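Local coordinates for probable mRNA-capping enzyme (Acanthamoeba polyphaga mimivirus, PDB 3BGY), which removes the terminal phosphate from the 5'-triphosphate end of mRNA through this N-terminal tunnel triphosphatase domain, as the first step of cap synthesis, at residues Leu72-Ile77 with Arg111-Leu116; Tyr178-Thr181 with Arg187-Ile190. One frame throughout, in Å; residues are numbered along the deposited sequence.

Contact 1 of 2, residues Leu72-Ile77 with Arg111-Leu116; sequences LDISLI and RYIVSL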
loop_
_atom_site.group_PDB
_atom_site.type_symbol
_atom_site.label_atom_id
_atom_site.label_comp_id
_atom_site.label_asym_id
_atom_site.label_seq_id
_atom_site.Cartn_x
_atom_site.Cartn_y
_atom_site.Cartn_z
ATOM N N LEU A 72 -5.835 1.623 -10.487
ATOM C CA LEU A 72 -4.582 2.111 -11.046
ATOM C C LEU A 72 -3.985 3.199 -10.136
ATOM O O LEU A 72 -4.640 4.213 -9.845
ATOM C CB LEU A 72 -4.829 2.708 -12.454
ATOM C CG LEU A 72 -3.599 3.350 -13.096
ATOM C CD1 LEU A 72 -2.553 2.320 -13.383
ATOM C CD2 LEU A 72 -3.981 4.114 -14.360
ATOM N N ASP A 73 -2.756 2.972 -9.660
ATOM C CA ASP A 73 -2.035 3.961 -8.851
ATOM C C ASP A 73 -1.098 4.755 -9.740
ATOM O O ASP A 73 -0.307 4.173 -10.479
ATOM C CB ASP A 73 -1.130 3.300 -7.798
ATOM C CG ASP A 73 -1.843 2.978 -6.519
ATOM O OD1 ASP A 73 -2.995 3.400 -6.342
ATOM O OD2 ASP A 73 -1.220 2.329 -5.654
ATOM N N ILE A 74 -1.152 6.082 -9.632
ATOM C CA ILE A 74 -0.264 6.943 -10.411
ATOM C C ILE A 74 0.498 7.707 -9.357
ATOM O O ILE A 74 -0.074 8.475 -8.581
ATOM C CB ILE A 74 -1.023 7.926 -11.345
ATOM C CG1 ILE A 74 -1.920 7.165 -12.316
ATOM C CG2 ILE A 74 -0.029 8.710 -12.211
ATOM C CD1 ILE A 74 -3.363 7.146 -11.905
ATOM N N SER A 75 1.797 7.443 -9.282
ATOM C CA SER A 75 2.611 8.110 -8.283
ATOM C C SER A 75 3.520 9.156 -8.902
ATOM O O SER A 75 4.259 8.851 -9.843
ATOM C CB SER A 75 3.499 7.096 -7.568
ATOM O OG SER A 75 2.733 6.122 -6.884
ATOM N N LEU A 76 3.459 10.374 -8.365
ATOM C CA LEU A 76 4.365 11.449 -8.795
ATOM C C LEU A 76 5.462 11.471 -7.763
ATOM O O LEU A 76 5.202 11.689 -6.579
ATOM C CB LEU A 76 3.676 12.807 -8.831
ATOM C CG LEU A 76 2.404 12.917 -9.636
ATOM C CD1 LEU A 76 1.970 14.383 -9.538
ATOM C CD2 LEU A 76 2.605 12.511 -11.109
ATOM N N ILE A 77 6.690 11.218 -8.217
ATOM C CA ILE A 77 7.855 11.132 -7.335
ATOM C C ILE A 77 8.715 12.374 -7.485
ATOM O O ILE A 77 9.291 12.627 -8.526
ATOM C CB ILE A 77 8.659 9.846 -7.627
ATOM C CG1 ILE A 77 7.716 8.639 -7.559
ATOM C CG2 ILE A 77 9.805 9.658 -6.579
ATOM C CD1 ILE A 77 8.212 7.445 -8.348
ATOM N N ARG A 111 0.325 17.503 -14.256
ATOM C CA ARG A 111 -0.591 18.636 -14.052
ATOM C C ARG A 111 -2.027 18.122 -13.910
ATOM O O ARG A 111 -2.760 18.598 -13.050
ATOM C CB ARG A 111 -0.448 19.643 -15.193
ATOM C CG ARG A 111 0.726 20.577 -14.972
ATOM C CD ARG A 111 0.848 21.573 -16.122
ATOM N NE ARG A 111 1.279 20.913 -17.348
ATOM C CZ ARG A 111 1.252 21.462 -18.561
ATOM N NH1 ARG A 111 0.795 22.694 -18.733
ATOM N NH2 ARG A 111 1.751 20.791 -19.592
ATOM N N TYR A 112 -2.356 17.079 -14.671
ATOM C CA TYR A 112 -3.674 16.440 -14.614
ATOM C C TYR A 112 -3.823 15.761 -13.255
ATOM O O TYR A 112 -4.837 15.936 -12.577
ATOM C CB TYR A 112 -3.873 15.417 -15.752
ATOM C CG TYR A 112 -5.157 14.573 -15.641
ATOM C CD1 TYR A 112 -6.414 15.097 -16.035
ATOM C CD2 TYR A 112 -5.124 13.257 -15.104
ATOM C CE1 TYR A 112 -7.612 14.325 -15.899
ATOM C CE2 TYR A 112 -6.320 12.483 -14.958
ATOM C CZ TYR A 112 -7.547 13.027 -15.358
ATOM O OH TYR A 112 -8.694 12.277 -15.215
ATOM N N ILE A 113 -2.784 15.035 -12.835
ATOM C CA ILE A 113 -2.829 14.333 -11.547
ATOM C C ILE A 113 -3.049 15.266 -10.340
ATOM O O ILE A 113 -3.936 15.002 -9.511
ATOM C CB ILE A 113 -1.581 13.383 -11.377
ATOM C CG1 ILE A 113 -1.628 12.273 -12.423
ATOM C CG2 ILE A 113 -1.508 12.765 -9.963
ATOM C CD1 ILE A 113 -2.842 11.313 -12.346
ATOM N N VAL A 114 -2.305 16.368 -10.263
ATOM C CA VAL A 114 -2.485 17.308 -9.155
ATOM C C VAL A 114 -3.775 18.144 -9.260
ATOM O O VAL A 114 -4.164 18.789 -8.287
ATOM C CB VAL A 114 -1.256 18.244 -8.902
ATOM C CG1 VAL A 114 -0.028 17.421 -8.565
ATOM C CG2 VAL A 114 -0.995 19.185 -10.090
ATOM N N SER A 115 -4.448 18.083 -10.410
ATOM C CA SER A 115 -5.695 18.837 -10.620
ATOM C C SER A 115 -6.915 18.073 -10.118
ATOM O O SER A 115 -7.963 18.671 -9.882
ATOM C CB SER A 115 -5.892 19.178 -12.108
ATOM O OG SER A 115 -6.485 18.103 -12.840
ATOM N N LEU A 116 -6.778 16.751 -9.979
ATOM C CA LEU A 116 -7.867 15.905 -9.525
ATOM C C LEU A 116 -8.313 16.171 -8.112
ATOM O O LEU A 116 -7.509 16.410 -7.214
ATOM C CB LEU A 116 -7.519 14.406 -9.676
ATOM C CG LEU A 116 -7.410 13.809 -11.087
ATOM C CD1 LEU A 116 -7.002 12.336 -11.005
ATOM C CD2 LEU A 116 -8.754 13.935 -11.812
#

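Contact 2 of 2, residues Tyr178-Thr181 with Arg187-Ile190; sequences YSFT and RIDI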
loop_
_atom_site.group_PDB
_atom_site.type_symbol
_atom_site.label_atom_id
_atom_site.label_comp_id
_atom_site.label_asym_id
_atom_site.label_seq_id
_atom_site.Cartn_x
_atom_site.Cartn_y
_atom_site.Cartn_z
ATOM N N TYR A 178 -6.998 -7.879 -2.661
ATOM C CA TYR A 178 -7.990 -8.568 -1.852
ATOM C C TYR A 178 -7.617 -8.145 -0.433
ATOM O O TYR A 178 -6.452 -8.274 -0.036
ATOM C CB TYR A 178 -7.894 -10.086 -1.983
ATOM C CG TYR A 178 -8.136 -10.603 -3.368
ATOM C CD1 TYR A 178 -7.087 -10.638 -4.303
ATOM C CD2 TYR A 178 -9.415 -11.023 -3.771
ATOM C CE1 TYR A 178 -7.301 -11.080 -5.639
ATOM C CE2 TYR A 178 -9.651 -11.463 -5.106
ATOM C CZ TYR A 178 -8.588 -11.487 -6.031
ATOM O OH TYR A 178 -8.806 -11.882 -7.336
ATOM N N SER A 179 -8.582 -7.589 0.303
ATOM C CA SER A 179 -8.362 -7.136 1.680
ATOM C C SER A 179 -9.260 -7.902 2.616
ATOM O O SER A 179 -10.473 -8.009 2.400
ATOM C CB SER A 179 -8.626 -5.631 1.820
ATOM O OG SER A 179 -7.723 -4.880 1.015
ATOM N N PHE A 180 -8.656 -8.482 3.649
ATOM C CA PHE A 180 -9.425 -9.270 4.596
ATOM C C PHE A 180 -9.338 -8.647 5.971
ATOM O O PHE A 180 -8.271 -8.597 6.563
ATOM C CB PHE A 180 -8.879 -10.703 4.621
ATOM C CG PHE A 180 -8.862 -11.347 3.270
ATOM C CD1 PHE A 180 -10.006 -11.981 2.772
ATOM C CD2 PHE A 180 -7.701 -11.304 2.468
ATOM C CE1 PHE A 180 -10.021 -12.571 1.498
ATOM C CE2 PHE A 180 -7.698 -11.900 1.180
ATOM C CZ PHE A 180 -8.869 -12.542 0.688
ATOM N N THR A 181 -10.462 -8.150 6.486
ATOM C CA THR A 181 -10.464 -7.531 7.806
ATOM C C THR A 181 -10.610 -8.668 8.816
ATOM O O THR A 181 -11.695 -9.178 9.036
ATOM C CB THR A 181 -11.593 -6.454 7.910
ATOM O OG1 THR A 181 -11.321 -5.407 6.969
ATOM C CG2 THR A 181 -11.595 -5.826 9.317
ATOM N N ARG A 187 -5.810 -5.942 9.235
ATOM C CA ARG A 187 -6.304 -6.339 7.916
ATOM C C ARG A 187 -5.175 -6.961 7.109
ATOM O O ARG A 187 -4.032 -6.520 7.215
ATOM C CB ARG A 187 -6.812 -5.065 7.240
ATOM C CG ARG A 187 -7.598 -5.251 5.968
ATOM C CD ARG A 187 -8.028 -3.887 5.405
ATOM N NE ARG A 187 -6.887 -3.274 4.717
ATOM C CZ ARG A 187 -6.235 -2.181 5.114
ATOM N NH1 ARG A 187 -6.620 -1.524 6.203
ATOM N NH2 ARG A 187 -5.122 -1.826 4.487
ATOM N N ILE A 188 -5.491 -8.031 6.380
ATOM C CA ILE A 188 -4.514 -8.693 5.513
ATOM C C ILE A 188 -4.782 -8.186 4.090
ATOM O O ILE A 188 -5.911 -8.271 3.638
ATOM C CB ILE A 188 -4.694 -10.240 5.536
ATOM C CG1 ILE A 188 -4.224 -10.825 6.887
ATOM C CG2 ILE A 188 -3.895 -10.918 4.364
ATOM C CD1 ILE A 188 -2.694 -10.928 7.064
ATOM N N ASP A 189 -3.766 -7.622 3.431
ATOM C CA ASP A 189 -3.900 -7.156 2.038
ATOM C C ASP A 189 -3.007 -8.028 1.180
ATOM O O ASP A 189 -1.835 -8.198 1.495
ATOM C CB ASP A 189 -3.410 -5.724 1.853
ATOM C CG ASP A 189 -4.300 -4.694 2.517
ATOM O OD1 ASP A 189 -5.476 -5.005 2.826
ATOM O OD2 ASP A 189 -3.807 -3.562 2.692
ATOM N N ILE A 190 -3.562 -8.611 0.127
ATOM C CA ILE A 190 -2.766 -9.436 -0.792
ATOM C C ILE A 190 -3.043 -8.849 -2.156
ATOM O O ILE A 190 -4.203 -8.768 -2.586
ATOM C CB ILE A 190 -3.078 -10.970 -0.667
ATOM C CG1 ILE A 190 -2.225 -11.798 -1.625
ATOM C CG2 ILE A 190 -4.504 -11.279 -0.952
ATOM C CD1 ILE A 190 -0.838 -12.057 -1.217
#

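Contact 1 of 2, residues Leu72-Ile77 with Arg111-Leu116
I113 lies over the side chains of I74 and L76, and its two branches divide the work. The CD1 end of I113 meets CG2 of I74 at 3.8 Å. The other branch, I113 CG2, is 3.9 Å from CD1 of L76. I113 CG1 is anti to its own carbonyl carbon (chi1 -65°), which sends CG1 and CD1 to I74 and leaves CG2 for L76. V114 adds a smaller touch at the next position. V114 CG1 reaches L76 CD1 at 3.8 Å, and the two side chains meet at about a right angle. No hydrogen bond spans the contact, so the join is wholly apolar. I74 and L76 lie on the same face of the strand, while S75 points away from the helix. F97 and V86 also touch I113, and I164 touches both L76 and V114. K161 NZ hydrogen-bonds to the carbonyl oxygens of V114 and L116. The strand and helix axes pass 9.8 Å apart, with a signed crossing angle of -109°. This is a helix laid across the outside of a closed antiparallel barrel, as in the tunnel triphosphatase fold.

Contact 2 of 2, residues Tyr178-Thr181 with Arg187-Ile190
Y178 pairs with I190 through two backbone bonds: Y178 N to I190 O and I190 N to Y178 O, each 2.9 Å. Y178 CB rests on I190 CG2 at 3.7 Å, and I190 O sits at the edge of the tyrosine ring. S179 faces D189 in a non-hydrogen-bonded pair, but their side chains meet. S179 OG donates to D189 OD1 at 2.9 Å, from above the carboxylate plane. F180 returns to backbone pairing. F180 N reaches I188 O at 2.8 Å, nearly straight at 168°, and I188 N donates to F180 O. The phenylalanine ring takes I190 CG2 at its edge, 3.9 Å from F180 CE2, and also meets the Y57 ring. At T181, OG1 lies beside the aliphatic part of R187. A bend at chi3 (79°) turns the R187 guanidinium along its own strand to D189. R187 grips the carboxylate side-on, with its NE 2.9 Å from D189 OD1 and its NH2 2.8 Å from D189 OD2. Both nitrogens come from the syn side, close to the carboxylate plane. D189 OD1 thus has two donors, S179 OG and R187 NE. Together they would fix the rotation of the D189 carboxylate. The salt bridge stays within strand 186-196, and S179 OG carries the side-chain link between the strands.

Contacts 1 and 2 belong to one barrel, with centres 25 Å apart on opposite sides of the chain's centre. They do not touch; their nearest atoms are about 11 Å apart. Strand 66-77 of contact 1 is the sheet neighbour of strand 169-183, which supplies 178-181 to contact 2. Helix 106-115 packs on the barrel wall in contact 1, and helix 47-60 covers the Y178, F180 and I190 face in contact 2. Polar S179, R187 and D189 point the other way, consistent with a lining of the tunnel. An acetate ion, probably from the crystallisation liquor, lies about 4 Å from the Y178 side chain.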